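PDB 4AC1: endo-n-acetyl-beta-d-glucosaminidase, which hydrolyses the chitobiose core of N-linked glycans between its two N-acetylglucosamine units and trims the cellulases of Hypocrea jecorina. Local coordinates for residues D112-N116 and F117-G121; D136-I139 and A140-A144. All coordinates share one frame; numbering follows the deposited sequence. Where two conformers were deposited one is given.

Overall arrangement
Both contacts are local and lie one after the other along the chain, neither nested nor crossed, in the eight-stranded beta/alpha barrel of a family 18 glycoside hydrolase. Contact 1 comes first: residues 112-121 close the turn that takes helix 100-116 into strand 121-125, at whose C-terminal end the family's DxDxE signature begins and runs on to Glu127. The chain then runs on into helix 132-146, whose middle turns are contact 2; this helix makes the crossover to strand 151-154. The two contact centres are about 15 Å apart, yet they touch where the neighbouring outer helices pack, Ile114 CD1 lying 3.9 Å from Leu142 CD2.

Contact 1 (D112-N116 and F117-G121)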
loop_
_atom_site.group_PDB
_atom_site.type_symbol
_atom_site.label_atom_id
_atom_site.label_comp_id
_atom_site.label_asym_id
_atom_site.label_seq_id
_atom_site.Cartn_x
_atom_site.Cartn_y
_atom_site.Cartn_z
ATOM N N ASP A 112 -4.880 7.239 -16.968
ATOM C CA ASP A 112 -5.098 8.687 -17.010
ATOM C C ASP A 112 -4.994 9.338 -15.637
ATOM O O ASP A 112 -4.487 10.441 -15.522
ATOM C CB ASP A 112 -6.455 9.037 -17.636
ATOM C CG ASP A 112 -6.504 8.806 -19.138
ATOM O OD1 ASP A 112 -5.450 8.556 -19.752
ATOM O OD2 ASP A 112 -7.619 8.891 -19.694
ATOM N N ALA A 113 -5.493 8.665 -14.608
ATOM C CA ALA A 113 -5.428 9.209 -13.254
ATOM C C ALA A 113 -3.979 9.247 -12.774
ATOM O O ALA A 113 -3.535 10.237 -12.174
ATOM C CB ALA A 113 -6.292 8.397 -12.317
ATOM N N ILE A 114 -3.225 8.186 -13.052
ATOM C CA ILE A 114 -1.818 8.167 -12.705
ATOM C C ILE A 114 -1.065 9.356 -13.336
ATOM O O ILE A 114 -0.250 10.018 -12.672
ATOM C CB ILE A 114 -1.178 6.826 -13.109
ATOM C CG1 ILE A 114 -1.729 5.696 -12.229
ATOM C CG2 ILE A 114 0.336 6.916 -13.021
ATOM C CD1 ILE A 114 -1.540 4.316 -12.818
ATOM N N VAL A 115 -1.328 9.620 -14.615
ATOM C CA VAL A 115 -0.687 10.735 -15.323
ATOM C C VAL A 115 -1.175 12.069 -14.755
ATOM O O VAL A 115 -0.352 12.941 -14.426
ATOM C CB VAL A 115 -0.965 10.674 -16.843
ATOM C CG1 VAL A 115 -0.530 11.958 -17.540
ATOM C CG2 VAL A 115 -0.265 9.476 -17.453
ATOM N N ASN A 116 -2.492 12.224 -14.632
ATOM C CA ASN A 116 -3.069 13.514 -14.244
ATOM C C ASN A 116 -2.692 13.948 -12.833
ATOM O O ASN A 116 -2.554 15.148 -12.562
ATOM C CB ASN A 116 -4.589 13.517 -14.411
ATOM C CG ASN A 116 -5.024 13.473 -15.870
ATOM O OD1 ASN A 116 -4.313 13.930 -16.764
ATOM N ND2 ASN A 116 -6.203 12.921 -16.110
ATOM N N PHE A 117 -2.521 12.982 -11.934
ATOM C CA PHE A 117 -2.239 13.292 -10.529
ATOM C C PHE A 117 -0.783 13.055 -10.182
ATOM O O PHE A 117 -0.373 13.181 -9.030
ATOM C CB PHE A 117 -3.276 12.621 -9.625
ATOM C CG PHE A 117 -4.647 13.138 -9.907
ATOM C CD1 PHE A 117 -5.037 14.389 -9.436
ATOM C CD2 PHE A 117 -5.488 12.465 -10.780
ATOM C CE1 PHE A 117 -6.274 14.926 -9.770
ATOM C CE2 PHE A 117 -6.734 12.997 -11.115
ATOM C CZ PHE A 117 -7.119 14.231 -10.605
ATOM N N GLN A 118 -0.004 12.769 -11.223
ATOM C CA GLN A 118 1.452 12.720 -11.160
ATOM C C GLN A 118 1.949 11.722 -10.108
ATOM O O GLN A 118 2.896 11.979 -9.356
ATOM C CB GLN A 118 2.036 14.135 -10.996
ATOM C CG GLN A 118 1.660 15.049 -12.173
ATOM C CD GLN A 118 2.171 16.475 -12.061
ATOM O OE1 GLN A 118 2.330 17.019 -10.974
ATOM N NE2 GLN A 118 2.402 17.101 -13.206
ATOM N N LEU A 119 1.310 10.557 -10.104
ATOM C CA LEU A 119 1.667 9.496 -9.169
ATOM C C LEU A 119 2.913 8.767 -9.620
ATOM O O LEU A 119 3.157 8.620 -10.820
ATOM C CB LEU A 119 0.516 8.507 -9.029
ATOM C CG LEU A 119 -0.798 9.101 -8.515
ATOM C CD1 LEU A 119 -1.873 8.027 -8.498
ATOM C CD2 LEU A 119 -0.648 9.727 -7.124
ATOM N N GLU A 120 3.694 8.304 -8.658
ATOM C CA GLU A 120 4.965 7.654 -8.945
ATOM C C GLU A 120 4.875 6.142 -8.839
ATOM O O GLU A 120 5.856 5.437 -9.045
ATOM C CB GLU A 120 6.040 8.204 -8.014
ATOM C CG GLU A 120 6.144 9.715 -8.166
ATOM C CD GLU A 120 7.279 10.341 -7.416
ATOM O OE1 GLU A 120 7.230 10.399 -6.166
ATOM O OE2 GLU A 120 8.221 10.814 -8.082
ATOM N N GLY A 121 3.685 5.656 -8.524
ATOM C CA GLY A 121 3.448 4.231 -8.421
ATOM C C GLY A 121 1.998 3.961 -8.136
ATOM O O GLY A 121 1.214 4.867 -7.856
HETATM O O HOH W 1 2.644 9.916 -13.232
#
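The backbone ends its helix here in a Schellman motif: Leu119 N reaches back to Ile114 O at 3.1 Å, in the carbonyl plane, while Gln118 N bonds Val115 O from above that carbonyl's plane. Gln118 is the C-prime residue, with a positive phi of 57° that swings the chain off the helix axis. One residue back, Phe117 N keeps its helical bond to Ala113 O (2.9 Å). A water bridges Ile114 O (2.9 Å) and Leu119 O (2.8 Å), so Ile114 O accepts from both this water and Leu119 N. Such a cap turns helix 100-116 toward strand 121-125 of the barrel. With CG beside its own backbone N (chi1 -62°), the Phe117 ring folds back along the helix end. Phe117 CD2 comes to 3.3 Å from Ala113 O, at the ring edge near its plane, and 4.4 Å from Ala113 CB; Asn116 O lies over one face. The ring also meets Trp65 at a shallow angle and touches Pro56. With alanine here, a gap would probably open beside Trp65 and Pro56, and Ala113 CB would lose its ring neighbour. On the buried side, Ile114 CG2 packs against Leu119 CB at 4.3 Å.

Contact 2 (D136-I139 and A140-A144); sequences DRLI and ARLRA
The flat groups that meet between 136-139 and 140-144 are peptides, and each carbonyl of Asp136, Arg137, Leu138 and Ile139 takes the N-H four residues on from a position 21 to 27° out of its plane. Ala140 N lies 3.0 Å from Asp136 O and Arg141 N 2.8 Å from Arg137 O; Leu142 N follows on Leu138 O at 3.0 Å and Arg143 N on Ile139 O at 2.9 Å. Beyond these oxygens sit the first carbons of the later side chains: Ala140 CB comes to 3.3 Å from Asp136 O, and Arg141 CB to 3.2 Å from Arg137 O. These regular turns belong to helix 132-146, the helical arm of the beta-alpha-beta crossover from strand 121-125 to strand 151-154. On its buried side Leu138 and Leu142 lie side by side and point the same way, CD1 to CD1 at 4.2 Å, against Tyr107 of helix 100-116, while Ile139 meets Leu154 and Leu175. Arg137 makes a cation-pi contact with Phe103 and bonds Ser97 O, whereas Arg141 forms salt bridges with Glu104 and Asp145. In the conformer described, Arg143 bends twice and its guanidinium pairs with Asp184 and donates to the carbonyls of Gly147, Phe150 and Asp182; the Arg143 side chain lies about 5 Å from a bound zinc ion.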
loop_
_atom_site.group_PDB
_atom_site.type_symbol
_atom_site.label_atom_id
_atom_site.label_comp_id
_atom_site.label_asym_id
_atom_site.label_seq_id
_atom_site.Cartn_x
_atom_site.Cartn_y
_atom_site.Cartn_z
ATOM N N ASP A 136 -2.343 -10.551 -13.979
ATOM C CA ASP A 136 -1.115 -10.605 -14.768
ATOM C C ASP A 136 -1.118 -9.527 -15.863
ATOM O O ASP A 136 -0.117 -8.831 -16.070
ATOM C CB ASP A 136 -0.912 -11.992 -15.396
ATOM C CG ASP A 136 -0.617 -13.103 -14.376
ATOM O OD1 ASP A 136 -0.618 -12.897 -13.138
ATOM O OD2 ASP A 136 -0.389 -14.244 -14.840
ATOM N N ARG A 137 -2.243 -9.405 -16.571
ATOM C CA ARG A 137 -2.398 -8.401 -17.611
ATOM C C ARG A 137 -2.264 -7.000 -17.037
ATOM O O ARG A 137 -1.576 -6.164 -17.605
ATOM C CB ARG A 137 -3.751 -8.553 -18.308
ATOM C CG ARG A 137 -4.075 -7.420 -19.282
ATOM C CD ARG A 137 -5.384 -7.617 -20.017
ATOM N NE ARG A 137 -6.540 -7.656 -19.127
ATOM C CZ ARG A 137 -7.786 -7.892 -19.528
ATOM N NH1 ARG A 137 -8.031 -8.129 -20.811
ATOM N NH2 ARG A 137 -8.783 -7.908 -18.651
ATOM N N LEU A 138 -2.929 -6.734 -15.919
ATOM C CA LEU A 138 -2.913 -5.391 -15.363
ATOM C C LEU A 138 -1.501 -4.931 -15.022
ATOM O O LEU A 138 -1.106 -3.816 -15.344
ATOM C CB LEU A 138 -3.813 -5.334 -14.133
ATOM C CG LEU A 138 -3.953 -3.998 -13.403
ATOM C CD1 LEU A 138 -4.396 -2.860 -14.344
ATOM C CD2 LEU A 138 -4.919 -4.168 -12.238
ATOM N N ILE A 139 -0.752 -5.799 -14.348
ATOM C CA ILE A 139 0.619 -5.491 -13.956
ATOM C C ILE A 139 1.514 -5.345 -15.180
ATOM O O ILE A 139 2.276 -4.390 -15.275
ATOM C CB ILE A 139 1.164 -6.574 -13.008
ATOM C CG1 ILE A 139 0.375 -6.522 -11.700
ATOM C CG2 ILE A 139 2.689 -6.423 -12.778
ATOM C CD1 ILE A 139 0.675 -7.609 -10.755
ATOM N N ALA A 140 1.429 -6.295 -16.116
ATOM C CA ALA A 140 2.249 -6.218 -17.319
ATOM C C ALA A 140 1.975 -4.964 -18.153
ATOM O O ALA A 140 2.898 -4.351 -18.691
ATOM C CB ALA A 140 2.084 -7.485 -18.175
ATOM N N ARG A 141 0.704 -4.593 -18.249
ATOM C CA ARG A 141 0.291 -3.418 -18.999
ATOM C C ARG A 141 0.762 -2.128 -18.323
ATOM O O ARG A 141 1.270 -1.226 -19.001
ATOM C CB ARG A 141 -1.227 -3.397 -19.217
ATOM C CG ARG A 141 -1.747 -2.171 -19.949
ATOM C CD ARG A 141 -1.197 -2.012 -21.357
ATOM N NE ARG A 141 -1.833 -0.859 -21.988
ATOM C CZ ARG A 141 -3.038 -0.893 -22.549
ATOM N NH1 ARG A 141 -3.720 -2.033 -22.589
ATOM N NH2 ARG A 141 -3.560 0.209 -23.074
ATOM N N LEU A 142 0.612 -2.053 -16.996
ATOM C CA LEU A 142 1.141 -0.903 -16.242
ATOM C C LEU A 142 2.640 -0.763 -16.449
ATOM O O LEU A 142 3.142 0.335 -16.697
ATOM C CB LEU A 142 0.822 -1.042 -14.754
ATOM C CG LEU A 142 -0.600 -0.670 -14.322
ATOM C CD1 LEU A 142 -0.844 -1.155 -12.904
ATOM C CD2 LEU A 142 -0.836 0.840 -14.424
ATOM N N ARG A 143 3.357 -1.885 -16.354
ATOM C CA ARG A 143 4.805 -1.910 -16.542
ATOM C C ARG A 143 5.171 -1.456 -17.963
ATOM O O ARG A 143 6.129 -0.703 -18.168
ATOM C CB ARG A 143 5.331 -3.322 -16.238
ATOM C CG ARG A 143 6.836 -3.465 -16.081
ATOM C CD ARG A 143 7.427 -2.399 -15.168
ATOM N NE ARG A 143 7.216 -2.645 -13.737
ATOM C CZ ARG A 143 7.406 -1.706 -12.818
ATOM N NH1 ARG A 143 7.782 -0.496 -13.201
ATOM N NH2 ARG A 143 7.214 -1.963 -11.534
ATOM N N ALA A 144 4.409 -1.929 -18.940
ATOM C CA ALA A 144 4.626 -1.558 -20.335
ATOM C C ALA A 144 4.429 -0.060 -20.566
ATOM O O ALA A 144 5.260 0.582 -21.207
ATOM C CB ALA A 144 3.718 -2.380 -21.274
#